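Long-range contacts in phosphoribosylaminoimidazole-succinocarboxamide synthase (Pyrococcus horikoshii, PDB 4O7V), which catalyses the ATP-dependent joining of L-aspartate to the carboxylate of an aminoimidazole ribonucleotide, a step of de novo purine biosynthesis: residues 155-160 against 169-174; 93-98 against 198-203; 50-55 against 192-197. All coordinates share one frame; numbering follows the deposited sequence.

Interaction 1 of 3, residues 155-160 against 169-174; sequences KVNEIL and IILVDF. With U5P (uridine-5'-monophosphate), chain D; UDP (uridine-5'-diphosphate), chain B.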
loop_
_atom_site.group_PDB
_atom_site.type_symbol
_atom_site.label_atom_id
_atom_site.label_comp_id
_atom_site.label_asym_id
_atom_site.label_seq_id
_atom_site.Cartn_x
_atom_site.Cartn_y
_atom_site.Cartn_z
ATOM N N LYS A 155 -9.737 -17.318 -3.350
ATOM C CA LYS A 155 -10.237 -18.679 -3.578
ATOM C C LYS A 155 -9.088 -19.694 -3.440
ATOM O O LYS A 155 -9.229 -20.711 -2.738
ATOM C CB LYS A 155 -10.958 -18.785 -4.938
ATOM C CG LYS A 155 -11.357 -20.203 -5.334
ATOM C CD LYS A 155 -12.295 -20.250 -6.536
ATOM C CE LYS A 155 -12.440 -21.705 -7.013
ATOM N NZ LYS A 155 -13.500 -21.928 -8.038
ATOM N N VAL A 156 -7.955 -19.398 -4.084
ATOM C CA VAL A 156 -6.721 -20.175 -3.904
ATOM C C VAL A 156 -6.386 -20.343 -2.408
ATOM O O VAL A 156 -6.064 -21.451 -1.958
ATOM C CB VAL A 156 -5.524 -19.532 -4.642
ATOM C CG1 VAL A 156 -4.218 -20.227 -4.271
ATOM C CG2 VAL A 156 -5.736 -19.536 -6.162
ATOM N N ASN A 157 -6.479 -19.249 -1.649
ATOM C CA ASN A 157 -6.278 -19.255 -0.193
ATOM C C ASN A 157 -7.162 -20.281 0.517
ATOM O O ASN A 157 -6.655 -21.104 1.275
ATOM C CB ASN A 157 -6.541 -17.857 0.371
ATOM C CG ASN A 157 -6.228 -17.739 1.857
ATOM O OD1 ASN A 157 -5.214 -18.262 2.346
ATOM N ND2 ASN A 157 -7.087 -17.011 2.582
ATOM N N GLU A 158 -8.471 -20.237 0.244
ATOM C CA GLU A 158 -9.438 -21.137 0.868
ATOM C C GLU A 158 -9.091 -22.593 0.622
ATOM O O GLU A 158 -9.004 -23.368 1.567
ATOM C CB GLU A 158 -10.871 -20.857 0.387
ATOM C CG GLU A 158 -11.456 -19.550 0.891
ATOM C CD GLU A 158 -11.429 -19.435 2.409
ATOM O OE1 GLU A 158 -10.584 -18.665 2.943
ATOM O OE2 GLU A 158 -12.246 -20.127 3.066
ATOM N N ILE A 159 -8.915 -22.951 -0.650
ATOM C CA ILE A 159 -8.547 -24.302 -1.053
ATOM C C ILE A 159 -7.239 -24.763 -0.395
ATOM O O ILE A 159 -7.203 -25.843 0.219
ATOM C CB ILE A 159 -8.430 -24.442 -2.587
ATOM C CG1 ILE A 159 -9.755 -24.073 -3.273
ATOM C CG2 ILE A 159 -8.012 -25.862 -2.955
ATOM C CD1 ILE A 159 -9.590 -23.537 -4.680
ATOM N N LEU A 160 -6.176 -23.955 -0.511
ATOM C CA LEU A 160 -4.880 -24.342 0.070
ATOM C C LEU A 160 -4.936 -24.486 1.593
ATOM O O LEU A 160 -4.476 -25.496 2.128
ATOM C CB LEU A 160 -3.750 -23.407 -0.354
ATOM C CG LEU A 160 -3.390 -23.303 -1.841
ATOM C CD1 LEU A 160 -2.251 -22.311 -1.997
ATOM C CD2 LEU A 160 -3.024 -24.644 -2.457
ATOM N N ILE A 169 -1.112 -28.520 8.882
ATOM C CA ILE A 169 -0.295 -27.378 8.458
ATOM C C ILE A 169 -1.154 -26.122 8.349
ATOM O O ILE A 169 -2.185 -26.112 7.672
ATOM C CB ILE A 169 0.423 -27.661 7.125
ATOM C CG1 ILE A 169 1.429 -28.802 7.304
ATOM C CG2 ILE A 169 1.112 -26.406 6.588
ATOM C CD1 ILE A 169 1.812 -29.479 5.999
ATOM N N ILE A 170 -0.724 -25.074 9.043
ATOM C CA ILE A 170 -1.351 -23.773 8.957
ATOM C C ILE A 170 -0.719 -22.979 7.818
ATOM O O ILE A 170 0.506 -22.786 7.774
ATOM C CB ILE A 170 -1.265 -23.012 10.297
ATOM C CG1 ILE A 170 -2.013 -23.794 11.385
ATOM C CG2 ILE A 170 -1.884 -21.628 10.167
ATOM C CD1 ILE A 170 -1.568 -23.463 12.790
ATOM N N LEU A 171 -1.561 -22.548 6.884
ATOM C CA LEU A 171 -1.119 -21.665 5.821
ATOM C C LEU A 171 -1.119 -20.234 6.344
ATOM O O LEU A 171 -2.164 -19.591 6.453
ATOM C CB LEU A 171 -1.987 -21.824 4.576
ATOM C CG LEU A 171 -1.697 -20.913 3.374
ATOM C CD1 LEU A 171 -0.291 -21.099 2.821
ATOM C CD2 LEU A 171 -2.747 -21.165 2.304
ATOM N N VAL A 172 0.072 -19.748 6.677
ATOM C CA VAL A 172 0.226 -18.448 7.326
ATOM C C VAL A 172 0.015 -17.293 6.330
ATOM O O VAL A 172 -0.802 -16.387 6.572
ATOM C CB VAL A 172 1.602 -18.380 8.016
ATOM C CG1 VAL A 172 1.960 -16.959 8.445
ATOM C CG2 VAL A 172 1.637 -19.348 9.185
ATOM N N ASP A 173 0.749 -17.350 5.219
ATOM C CA ASP A 173 0.630 -16.404 4.111
ATOM C C ASP A 173 1.290 -17.026 2.888
ATOM O O ASP A 173 1.886 -18.095 2.994
ATOM C CB ASP A 173 1.261 -15.035 4.437
ATOM C CG ASP A 173 2.741 -15.130 4.817
ATOM O OD1 ASP A 173 3.466 -15.964 4.254
ATOM O OD2 ASP A 173 3.176 -14.359 5.694
ATOM N N PHE A 174 1.175 -16.374 1.734
ATOM C CA PHE A 174 1.791 -16.892 0.516
ATOM C C PHE A 174 1.738 -15.851 -0.585
ATOM O O PHE A 174 0.945 -14.923 -0.519
ATOM C CB PHE A 174 1.131 -18.212 0.061
ATOM C CG PHE A 174 -0.326 -18.089 -0.292
ATOM C CD1 PHE A 174 -0.721 -17.949 -1.624
ATOM C CD2 PHE A 174 -1.306 -18.137 0.692
ATOM C CE1 PHE A 174 -2.065 -17.835 -1.966
ATOM C CE2 PHE A 174 -2.654 -18.031 0.359
ATOM C CZ PHE A 174 -3.035 -17.876 -0.974
HETATM N N1 U5P D . 7.015 -13.733 -0.769
HETATM C C2 U5P D . 7.629 -14.331 -1.894
HETATM N N3 U5P D . 8.353 -13.592 -2.737
HETATM C C4 U5P D . 8.496 -12.279 -2.532
HETATM C C5 U5P D . 7.901 -11.656 -1.437
HETATM C C6 U5P D . 7.144 -12.417 -0.551
HETATM O O2 U5P D . 7.502 -15.553 -2.104
HETATM O O4 U5P D . 9.174 -11.613 -3.338
HETATM C "C1'" U5P D . 6.218 -14.555 0.140
HETATM C "C2'" U5P D . 6.941 -14.848 1.442
HETATM O "O2'" U5P D . 7.596 -16.118 1.397
HETATM C "C3'" U5P D . 5.809 -14.902 2.435
HETATM C "C4'" U5P D . 4.728 -13.993 1.869
HETATM O "O3'" U5P D . 5.290 -16.233 2.446
HETATM O "O4'" U5P D . 5.024 -13.843 0.481
HETATM C "C5'" U5P D . 4.702 -12.629 2.550
HETATM O "O5'" U5P D . 5.999 -12.044 2.502
HETATM P P U5P D . 6.390 -10.794 3.430
HETATM O O1P U5P D . 5.914 -11.191 4.802
HETATM O O2P U5P D . 7.889 -10.715 3.281
HETATM O O3P U5P D . 5.635 -9.617 2.860
HETATM N N1 UDP B . 7.210 -13.784 -0.666
HETATM C C2 UDP B . 7.757 -14.310 -1.858
HETATM N N3 UDP B . 8.576 -13.563 -2.606
HETATM C C4 UDP B . 8.884 -12.315 -2.232
HETATM C C5 UDP B . 8.361 -11.768 -1.063
HETATM C C6 UDP B . 7.506 -12.536 -0.277
HETATM O O2 UDP B . 7.476 -15.473 -2.219
HETATM O O4 UDP B . 9.651 -11.636 -2.943
HETATM C "C1'" UDP B . 6.316 -14.610 0.142
HETATM C "C2'" UDP B . 6.958 -14.927 1.480
HETATM O "O2'" UDP B . 7.579 -16.214 1.458
HETATM C "C3'" UDP B . 5.784 -14.939 2.425
HETATM C "C4'" UDP B . 4.751 -14.016 1.797
HETATM O "O4'" UDP B . 5.109 -13.891 0.420
HETATM O "O3'" UDP B . 5.244 -16.261 2.441
HETATM C "C5'" UDP B . 4.730 -12.641 2.454
HETATM O "O5'" UDP B . 6.065 -12.206 2.697
HETATM P PA UDP B . 6.371 -10.859 3.515
HETATM O O1A UDP B . 5.568 -9.724 2.925
HETATM O O2A UDP B . 6.225 -11.140 4.986
HETATM O O3A UDP B . 7.927 -10.612 3.176
HETATM P PB UDP B . 9.152 -11.454 3.809
HETATM O O1B UDP B . 10.343 -10.769 3.189
HETATM O O2B UDP B . 9.020 -11.301 5.298
HETATM O O3B UDP B . 8.966 -12.879 3.342
#
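Phe174 and Leu171 reach from strand 169-180 toward Val156, Asn157 and Leu160 of helix 143-165, an example of alpha/beta packing in which a helix lies against the strand that follows it, here in an antiparallel sheet. The short segments run at 158°, with axes 9.8 Å apart, leaving room for one layer of side chains, though the Phe174 ring reaches the helix backbone at Asn157 CA. Phe174 holds CG between its backbone N and carbonyl carbon (chi1 62°), and from there the ring points its far end at the helix. Three helix residues grip that end differently. Asn157 meets the rim: CB lies in the ring plane and OD1 sits close to it, 3.2 Å from CE2 of Phe174, with the amide turned 34° from the ring. The slightly positive ring hydrogens probably suit this oxygen, which also accepts a hydrogen bond from Asn94 ND2. Leu160 CD1 lies over one face, 4.5 Å from Phe174 CE1, while Val156 CG1 approaches that same carbon obliquely at 4.0 Å. Asn94 ND2 also donates to Leu171 O, and so ties helix to strand indirectly. Asp173 turns away from the helix and sets OD1 2.6 Å from O3' of UDP. Nearer the helix, Leu171 CD2 lies 3.6 Å from Leu160 CB and 3.8 Å from Asn157 OD1.

Interaction 2 of 3, residues 93-98 against 198-203; sequences RNVVAG and RFWDAK. With UDP (uridine-5'-diphosphate), chain B; U5P (uridine-5'-monophosphate), chain D.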
loop_
_atom_site.group_PDB
_atom_site.type_symbol
_atom_site.label_atom_id
_atom_site.label_comp_id
_atom_site.label_asym_id
_atom_site.label_seq_id
_atom_site.Cartn_x
_atom_site.Cartn_y
_atom_site.Cartn_z
ATOM N N ARG A 93 -2.637 -13.152 3.271
ATOM C CA ARG A 93 -2.170 -13.368 4.644
ATOM C C ARG A 93 -3.331 -13.777 5.557
ATOM O O ARG A 93 -4.378 -13.122 5.567
ATOM C CB ARG A 93 -1.461 -12.105 5.161
ATOM C CG ARG A 93 -0.764 -11.296 4.058
ATOM C CD ARG A 93 0.123 -10.166 4.572
ATOM N NE ARG A 93 1.322 -10.718 5.176
ATOM C CZ ARG A 93 2.580 -10.447 4.843
ATOM N NH1 ARG A 93 2.892 -9.569 3.891
ATOM N NH2 ARG A 93 3.540 -11.082 5.497
ATOM N N ASN A 94 -3.142 -14.873 6.301
ATOM C CA ASN A 94 -4.131 -15.374 7.273
ATOM C C ASN A 94 -3.707 -15.140 8.707
ATOM O O ASN A 94 -4.552 -14.926 9.594
ATOM C CB ASN A 94 -4.357 -16.871 7.073
ATOM C CG ASN A 94 -4.880 -17.187 5.692
ATOM O OD1 ASN A 94 -5.858 -16.581 5.243
ATOM N ND2 ASN A 94 -4.222 -18.111 4.994
ATOM N N VAL A 95 -2.390 -15.210 8.919
ATOM C CA VAL A 95 -1.764 -15.086 10.223
ATOM C C VAL A 95 -0.637 -14.060 10.085
ATOM O O VAL A 95 0.087 -14.060 9.078
ATOM C CB VAL A 95 -1.182 -16.448 10.675
ATOM C CG1 VAL A 95 -0.296 -16.300 11.905
ATOM C CG2 VAL A 95 -2.306 -17.443 10.948
ATOM N N VAL A 96 -0.505 -13.179 11.076
ATOM C CA VAL A 96 0.520 -12.132 11.066
ATOM C C VAL A 96 1.935 -12.725 11.140
ATOM O O VAL A 96 2.249 -13.527 12.040
ATOM C CB VAL A 96 0.296 -11.118 12.204
ATOM C CG1 VAL A 96 1.450 -10.132 12.300
ATOM C CG2 VAL A 96 -1.027 -10.387 12.001
ATOM N N ALA A 97 2.757 -12.350 10.157
ATOM C CA ALA A 97 4.174 -12.719 10.101
ATOM C C ALA A 97 4.896 -11.810 9.105
ATOM O O ALA A 97 4.262 -11.023 8.403
ATOM C CB ALA A 97 4.333 -14.186 9.713
ATOM N N GLY A 98 6.219 -11.921 9.045
ATOM C CA GLY A 98 7.020 -11.146 8.097
ATOM C C GLY A 98 6.745 -9.653 8.112
ATOM O O GLY A 98 6.605 -9.046 9.181
ATOM N N ARG A 198 4.307 -19.269 3.746
ATOM C CA ARG A 198 4.638 -19.643 5.118
ATOM C C ARG A 198 3.751 -20.799 5.536
ATOM O O ARG A 198 2.519 -20.730 5.419
ATOM C CB ARG A 198 4.554 -18.463 6.093
ATOM C CG ARG A 198 5.751 -17.518 5.991
ATOM C CD ARG A 198 5.748 -16.407 7.035
ATOM N NE ARG A 198 6.975 -15.619 6.903
ATOM C CZ ARG A 198 7.080 -14.470 6.240
ATOM N NH1 ARG A 198 6.019 -13.915 5.660
ATOM N NH2 ARG A 198 8.255 -13.865 6.168
ATOM N N PHE A 199 4.403 -21.869 5.987
ATOM C CA PHE A 199 3.761 -23.074 6.490
ATOM C C PHE A 199 4.211 -23.301 7.924
ATOM O O PHE A 199 5.409 -23.476 8.179
ATOM C CB PHE A 199 4.193 -24.302 5.680
ATOM C CG PHE A 199 3.800 -24.276 4.225
ATOM C CD1 PHE A 199 2.502 -23.948 3.828
ATOM C CD2 PHE A 199 4.722 -24.649 3.249
ATOM C CE1 PHE A 199 2.148 -23.958 2.486
ATOM C CE2 PHE A 199 4.371 -24.665 1.909
ATOM C CZ PHE A 199 3.085 -24.325 1.523
ATOM N N TRP A 200 3.256 -23.321 8.850
ATOM C CA TRP A 200 3.531 -23.647 10.254
ATOM C C TRP A 200 2.912 -24.952 10.658
ATOM O O TRP A 200 1.744 -25.207 10.345
ATOM C CB TRP A 200 2.959 -22.577 11.161
ATOM C CG TRP A 200 3.709 -21.284 11.159
ATOM C CD1 TRP A 200 4.827 -20.938 10.395
ATOM C CD2 TRP A 200 3.396 -20.095 11.950
ATOM N NE1 TRP A 200 5.218 -19.657 10.666
ATOM C CE2 TRP A 200 4.401 -19.093 11.594
ATOM C CE3 TRP A 200 2.417 -19.772 12.885
ATOM C CZ2 TRP A 200 4.407 -17.828 12.163
ATOM C CZ3 TRP A 200 2.439 -18.495 13.458
ATOM C CH2 TRP A 200 3.407 -17.545 13.099
ATOM N N ASP A 201 3.668 -25.783 11.376
ATOM C CA ASP A 201 3.088 -26.978 11.989
ATOM C C ASP A 201 1.953 -26.548 12.911
ATOM O O ASP A 201 2.136 -25.640 13.726
ATOM C CB ASP A 201 4.116 -27.754 12.808
ATOM C CG ASP A 201 3.474 -28.880 13.601
ATOM O OD1 ASP A 201 3.039 -29.860 12.978
ATOM O OD2 ASP A 201 3.362 -28.764 14.840
ATOM N N ALA A 202 0.799 -27.204 12.780
ATOM C CA ALA A 202 -0.414 -26.828 13.531
ATOM C C ALA A 202 -0.258 -26.904 15.053
ATOM O O ALA A 202 -0.873 -26.123 15.781
ATOM C CB ALA A 202 -1.622 -27.645 13.078
ATOM N N LYS A 203 0.573 -27.829 15.522
ATOM C CA LYS A 203 0.723 -28.059 16.949
ATOM C C LYS A 203 1.839 -27.224 17.568
ATOM O O LYS A 203 1.652 -26.586 18.611
ATOM C CB LYS A 203 0.981 -29.546 17.210
ATOM C CG LYS A 203 0.289 -30.082 18.453
ATOM C CD LYS A 203 0.868 -29.500 19.744
ATOM C CE LYS A 203 0.292 -30.190 20.966
ATOM N NZ LYS A 203 0.488 -31.667 20.902
HETATM N N1 UDP B . 7.210 -13.784 -0.666
HETATM C C2 UDP B . 7.757 -14.310 -1.858
HETATM N N3 UDP B . 8.576 -13.563 -2.606
HETATM C C4 UDP B . 8.884 -12.315 -2.232
HETATM C C5 UDP B . 8.361 -11.768 -1.063
HETATM C C6 UDP B . 7.506 -12.536 -0.277
HETATM O O2 UDP B . 7.476 -15.473 -2.219
HETATM O O4 UDP B . 9.651 -11.636 -2.943
HETATM C "C1'" UDP B . 6.316 -14.610 0.142
HETATM C "C2'" UDP B . 6.958 -14.927 1.480
HETATM O "O2'" UDP B . 7.579 -16.214 1.458
HETATM C "C3'" UDP B . 5.784 -14.939 2.425
HETATM C "C4'" UDP B . 4.751 -14.016 1.797
HETATM O "O4'" UDP B . 5.109 -13.891 0.420
HETATM O "O3'" UDP B . 5.244 -16.261 2.441
HETATM C "C5'" UDP B . 4.730 -12.641 2.454
HETATM O "O5'" UDP B . 6.065 -12.206 2.697
HETATM P PA UDP B . 6.371 -10.859 3.515
HETATM O O1A UDP B . 5.568 -9.724 2.925
HETATM O O2A UDP B . 6.225 -11.140 4.986
HETATM O O3A UDP B . 7.927 -10.612 3.176
HETATM P PB UDP B . 9.152 -11.454 3.809
HETATM O O1B UDP B . 10.343 -10.769 3.189
HETATM O O2B UDP B . 9.020 -11.301 5.298
HETATM O O3B UDP B . 8.966 -12.879 3.342
HETATM N N1 U5P D . 7.015 -13.733 -0.769
HETATM C C2 U5P D . 7.629 -14.331 -1.894
HETATM N N3 U5P D . 8.353 -13.592 -2.737
HETATM C C4 U5P D . 8.496 -12.279 -2.532
HETATM C C5 U5P D . 7.901 -11.656 -1.437
HETATM C C6 U5P D . 7.144 -12.417 -0.551
HETATM O O2 U5P D . 7.502 -15.553 -2.104
HETATM O O4 U5P D . 9.174 -11.613 -3.338
HETATM C "C1'" U5P D . 6.218 -14.555 0.140
HETATM C "C2'" U5P D . 6.941 -14.848 1.442
HETATM O "O2'" U5P D . 7.596 -16.118 1.397
HETATM C "C3'" U5P D . 5.809 -14.902 2.435
HETATM C "C4'" U5P D . 4.728 -13.993 1.869
HETATM O "O3'" U5P D . 5.290 -16.233 2.446
HETATM O "O4'" U5P D . 5.024 -13.843 0.481
HETATM C "C5'" U5P D . 4.702 -12.629 2.550
HETATM O "O5'" U5P D . 5.999 -12.044 2.502
HETATM P P U5P D . 6.390 -10.794 3.430
HETATM O O1P U5P D . 5.914 -11.191 4.802
HETATM O O2P U5P D . 7.889 -10.715 3.281
HETATM O O3P U5P D . 5.635 -9.617 2.860
#
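Arg93 and Arg198 bring their guanidinium groups unusually close, NH2 of Arg93 lying 3.8 Å from NH1 of Arg198, because both converge on one phosphate. UDP O2A accepts from each of them, from Arg93 NH2 at 2.7 Å and from Arg198 NH1 at 2.9 Å, so the anion bridges the two segments. Arg93 bends at chi3 (72°) and adds a second bond, NH1 to UDP O1A at 2.8 Å. Arg198 stays extended from CG to NE and sends NH2 on to UDP O2B of the outer phosphate. Its NE is paired with Asp211, which probably fixes the rotation of the group, while Gly98 N lies 3.8 Å above the centre of one guanidinium face. Behind the charges the packing is apolar: Ala97 CB rests on Arg198 CD at 3.8 Å, and Val95 CG1 meets Trp200 CZ3 at 3.8 Å. With Ser99 and Arg214 completing it, this is a nucleotide phosphate-binding pocket, consistent with a site for the substrate's ribose 5-phosphate.

Interaction 3 of 3, residues 50-55 against 192-197; sequences AQLSVI and ISPDTC. With UDP (uridine-5'-diphosphate), chain B; U5P (uridine-5'-monophosphate), chain D.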
loop_
_atom_site.group_PDB
_atom_site.type_symbol
_atom_site.label_atom_id
_atom_site.label_comp_id
_atom_site.label_asym_id
_atom_site.label_seq_id
_atom_site.Cartn_x
_atom_site.Cartn_y
_atom_site.Cartn_z
ATOM N N ALA A 50 9.595 -28.039 -7.136
ATOM C CA ALA A 50 8.958 -28.456 -8.387
ATOM C C ALA A 50 7.782 -29.385 -8.111
ATOM O O ALA A 50 6.672 -29.167 -8.612
ATOM C CB ALA A 50 9.962 -29.120 -9.317
ATOM N N GLN A 51 8.027 -30.411 -7.300
ATOM C CA GLN A 51 7.029 -31.429 -7.013
ATOM C C GLN A 51 5.860 -30.820 -6.268
ATOM O O GLN A 51 4.696 -31.112 -6.558
ATOM C CB GLN A 51 7.629 -32.568 -6.180
ATOM C CG GLN A 51 8.744 -33.347 -6.864
ATOM C CD GLN A 51 8.297 -34.004 -8.154
ATOM O OE1 GLN A 51 7.291 -34.710 -8.187
ATOM N NE2 GLN A 51 9.048 -33.772 -9.226
ATOM N N LEU A 52 6.175 -29.970 -5.304
ATOM C CA LEU A 52 5.146 -29.318 -4.520
ATOM C C LEU A 52 4.312 -28.326 -5.342
ATOM O O LEU A 52 3.109 -28.210 -5.127
ATOM C CB LEU A 52 5.747 -28.681 -3.269
ATOM C CG LEU A 52 6.290 -29.721 -2.287
ATOM C CD1 LEU A 52 7.134 -29.036 -1.221
ATOM C CD2 LEU A 52 5.176 -30.539 -1.648
ATOM N N SER A 53 4.945 -27.638 -6.291
ATOM C CA SER A 53 4.214 -26.766 -7.219
ATOM C C SER A 53 3.223 -27.583 -8.029
ATOM O O SER A 53 2.048 -27.199 -8.139
ATOM C CB SER A 53 5.159 -26.017 -8.159
ATOM O OG SER A 53 5.863 -25.002 -7.472
ATOM N N VAL A 54 3.704 -28.709 -8.572
ATOM C CA VAL A 54 2.881 -29.644 -9.352
ATOM C C VAL A 54 1.658 -30.083 -8.561
ATOM O O VAL A 54 0.536 -29.955 -9.043
ATOM C CB VAL A 54 3.681 -30.884 -9.825
ATOM C CG1 VAL A 54 2.762 -31.990 -10.324
ATOM C CG2 VAL A 54 4.646 -30.499 -10.921
ATOM N N ILE A 55 1.885 -30.579 -7.348
ATOM C CA ILE A 55 0.799 -30.998 -6.464
ATOM C C ILE A 55 -0.197 -29.854 -6.214
ATOM O O ILE A 55 -1.419 -30.049 -6.307
ATOM C CB ILE A 55 1.339 -31.518 -5.112
ATOM C CG1 ILE A 55 2.080 -32.843 -5.315
ATOM C CG2 ILE A 55 0.209 -31.675 -4.096
ATOM C CD1 ILE A 55 3.021 -33.203 -4.181
ATOM N N ILE A 192 4.231 -22.438 -6.577
ATOM C CA ILE A 192 3.681 -22.495 -5.223
ATOM C C ILE A 192 4.477 -23.533 -4.448
ATOM O O ILE A 192 4.406 -24.725 -4.734
ATOM C CB ILE A 192 2.173 -22.851 -5.174
ATOM C CG1 ILE A 192 1.356 -21.969 -6.121
ATOM C CG2 ILE A 192 1.653 -22.703 -3.757
ATOM C CD1 ILE A 192 -0.137 -22.212 -6.057
ATOM N N SER A 193 5.242 -23.071 -3.466
ATOM C CA SER A 193 6.227 -23.916 -2.822
ATOM C C SER A 193 6.564 -23.373 -1.442
ATOM O O SER A 193 6.121 -22.290 -1.081
ATOM C CB SER A 193 7.488 -23.988 -3.691
ATOM O OG SER A 193 8.225 -22.783 -3.614
ATOM N N PRO A 194 7.357 -24.123 -0.658
ATOM C CA PRO A 194 7.787 -23.604 0.644
ATOM C C PRO A 194 8.665 -22.348 0.537
ATOM O O PRO A 194 8.923 -21.704 1.557
ATOM C CB PRO A 194 8.584 -24.773 1.241
ATOM C CG PRO A 194 8.085 -25.978 0.525
ATOM C CD PRO A 194 7.818 -25.503 -0.876
ATOM N N ASP A 195 9.125 -22.023 -0.680
ATOM C CA ASP A 195 9.819 -20.755 -0.959
ATOM C C ASP A 195 8.856 -19.574 -0.956
ATOM O O ASP A 195 9.226 -18.465 -0.559
ATOM C CB ASP A 195 10.506 -20.782 -2.333
ATOM C CG ASP A 195 11.923 -21.341 -2.290
ATOM O OD1 ASP A 195 12.707 -21.032 -3.215
ATOM O OD2 ASP A 195 12.261 -22.081 -1.348
ATOM N N THR A 196 7.628 -19.811 -1.411
ATOM C CA THR A 196 6.680 -18.715 -1.645
ATOM C C THR A 196 5.466 -18.712 -0.705
ATOM O O THR A 196 4.510 -17.960 -0.925
ATOM C CB THR A 196 6.221 -18.680 -3.123
ATOM O OG1 THR A 196 5.671 -19.948 -3.479
ATOM C CG2 THR A 196 7.406 -18.350 -4.048
ATOM N N CYS A 197 5.509 -19.559 0.330
ATOM C CA CYS A 197 4.449 -19.635 1.353
ATOM C C CYS A 197 5.055 -19.714 2.745
ATOM O O CYS A 197 6.184 -20.178 2.912
ATOM C CB CYS A 197 3.581 -20.889 1.175
ATOM S SG CYS A 197 2.922 -21.238 -0.470
HETATM N N1 UDP B . 7.210 -13.784 -0.666
HETATM C C2 UDP B . 7.757 -14.310 -1.858
HETATM N N3 UDP B . 8.576 -13.563 -2.606
HETATM C C4 UDP B . 8.884 -12.315 -2.232
HETATM C C5 UDP B . 8.361 -11.768 -1.063
HETATM C C6 UDP B . 7.506 -12.536 -0.277
HETATM O O2 UDP B . 7.476 -15.473 -2.219
HETATM O O4 UDP B . 9.651 -11.636 -2.943
HETATM C "C1'" UDP B . 6.316 -14.610 0.142
HETATM C "C2'" UDP B . 6.958 -14.927 1.480
HETATM O "O2'" UDP B . 7.579 -16.214 1.458
HETATM C "C3'" UDP B . 5.784 -14.939 2.425
HETATM C "C4'" UDP B . 4.751 -14.016 1.797
HETATM O "O4'" UDP B . 5.109 -13.891 0.420
HETATM O "O3'" UDP B . 5.244 -16.261 2.441
HETATM C "C5'" UDP B . 4.730 -12.641 2.454
HETATM O "O5'" UDP B . 6.065 -12.206 2.697
HETATM P PA UDP B . 6.371 -10.859 3.515
HETATM O O1A UDP B . 5.568 -9.724 2.925
HETATM O O2A UDP B . 6.225 -11.140 4.986
HETATM O O3A UDP B . 7.927 -10.612 3.176
HETATM P PB UDP B . 9.152 -11.454 3.809
HETATM O O1B UDP B . 10.343 -10.769 3.189
HETATM O O2B UDP B . 9.020 -11.301 5.298
HETATM O O3B UDP B . 8.966 -12.879 3.342
HETATM N N1 U5P D . 7.015 -13.733 -0.769
HETATM C C2 U5P D . 7.629 -14.331 -1.894
HETATM N N3 U5P D . 8.353 -13.592 -2.737
HETATM C C4 U5P D . 8.496 -12.279 -2.532
HETATM C C5 U5P D . 7.901 -11.656 -1.437
HETATM C C6 U5P D . 7.144 -12.417 -0.551
HETATM O O2 U5P D . 7.502 -15.553 -2.104
HETATM O O4 U5P D . 9.174 -11.613 -3.338
HETATM C "C1'" U5P D . 6.218 -14.555 0.140
HETATM C "C2'" U5P D . 6.941 -14.848 1.442
HETATM O "O2'" U5P D . 7.596 -16.118 1.397
HETATM C "C3'" U5P D . 5.809 -14.902 2.435
HETATM C "C4'" U5P D . 4.728 -13.993 1.869
HETATM O "O3'" U5P D . 5.290 -16.233 2.446
HETATM O "O4'" U5P D . 5.024 -13.843 0.481
HETATM C "C5'" U5P D . 4.702 -12.629 2.550
HETATM O "O5'" U5P D . 5.999 -12.044 2.502
HETATM P P U5P D . 6.390 -10.794 3.430
HETATM O O1P U5P D . 5.914 -11.191 4.802
HETATM O O2P U5P D . 7.889 -10.715 3.281
HETATM O O3P U5P D . 5.635 -9.617 2.860
#
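An ST turn at Ser193, in the loop leading to strand 197-201, abuts Leu52 and Ser53 of helix 45-62. It illustrates how an irregular segment can be seated on a helix by one carbonyl and one proline ring. Ile192 O faces the helix backbone: Ser53 OG lies 3.1 Å from it, and Ser53 CA makes a C-H...O contact with it at 3.2 Å. Asn49 O within the helix is also an acceptor for the serine hydroxyl. With OG beside its own backbone N (chi1 -72°), the hydroxyl lies near both carbonyls, though its one proton can be directed at only one at a time. From the preceding residue, Leu52 CD1 presses on the Pro194 ring, 3.6 Å from its CD, the two side chains crossing at about a right angle. Two bonds brace the loop from within: Ser193 OG accepts from Asp195 N at 3.2 Å, closing the ST turn, and Ser193 N donates to Thr196 OG1 with an N-H...O angle of 148°. Ser193 OG is also hydrogen-bonded to Glu191 OE1, and Asp195 is held from outside the loop by Lys45 and Tyr224. Both nucleotide sites are near: a bound ADP lies about 9 Å from the Ser193 side chain, whereas Thr196 approaches the pyrimidine of UDP directly, its CG2 standing 3.4 Å from the base oxygen O2.

How the interactions relate
From the N terminus, helix 45-62 supplies the first segment of interaction 3, and the chain then passes through 93-98, the first segment of interaction 2. Interaction 1 closes first, a short loop from helix 143-165 into strand 169-180, nested inside both of the larger ones. Interaction 3 closes at 192-197 and interaction 2 immediately afterwards at 198-203; these two cross along the chain. Strands 169-180 and 197-201, neighbours in one sheet, join interactions 1 and 2, where Val172 packs on Trp200. Phe174 against Cys197 links interactions 1 and 3, while Phe199 against Pro194 links 2 and 3. All three border the site holding the uridine nucleotides.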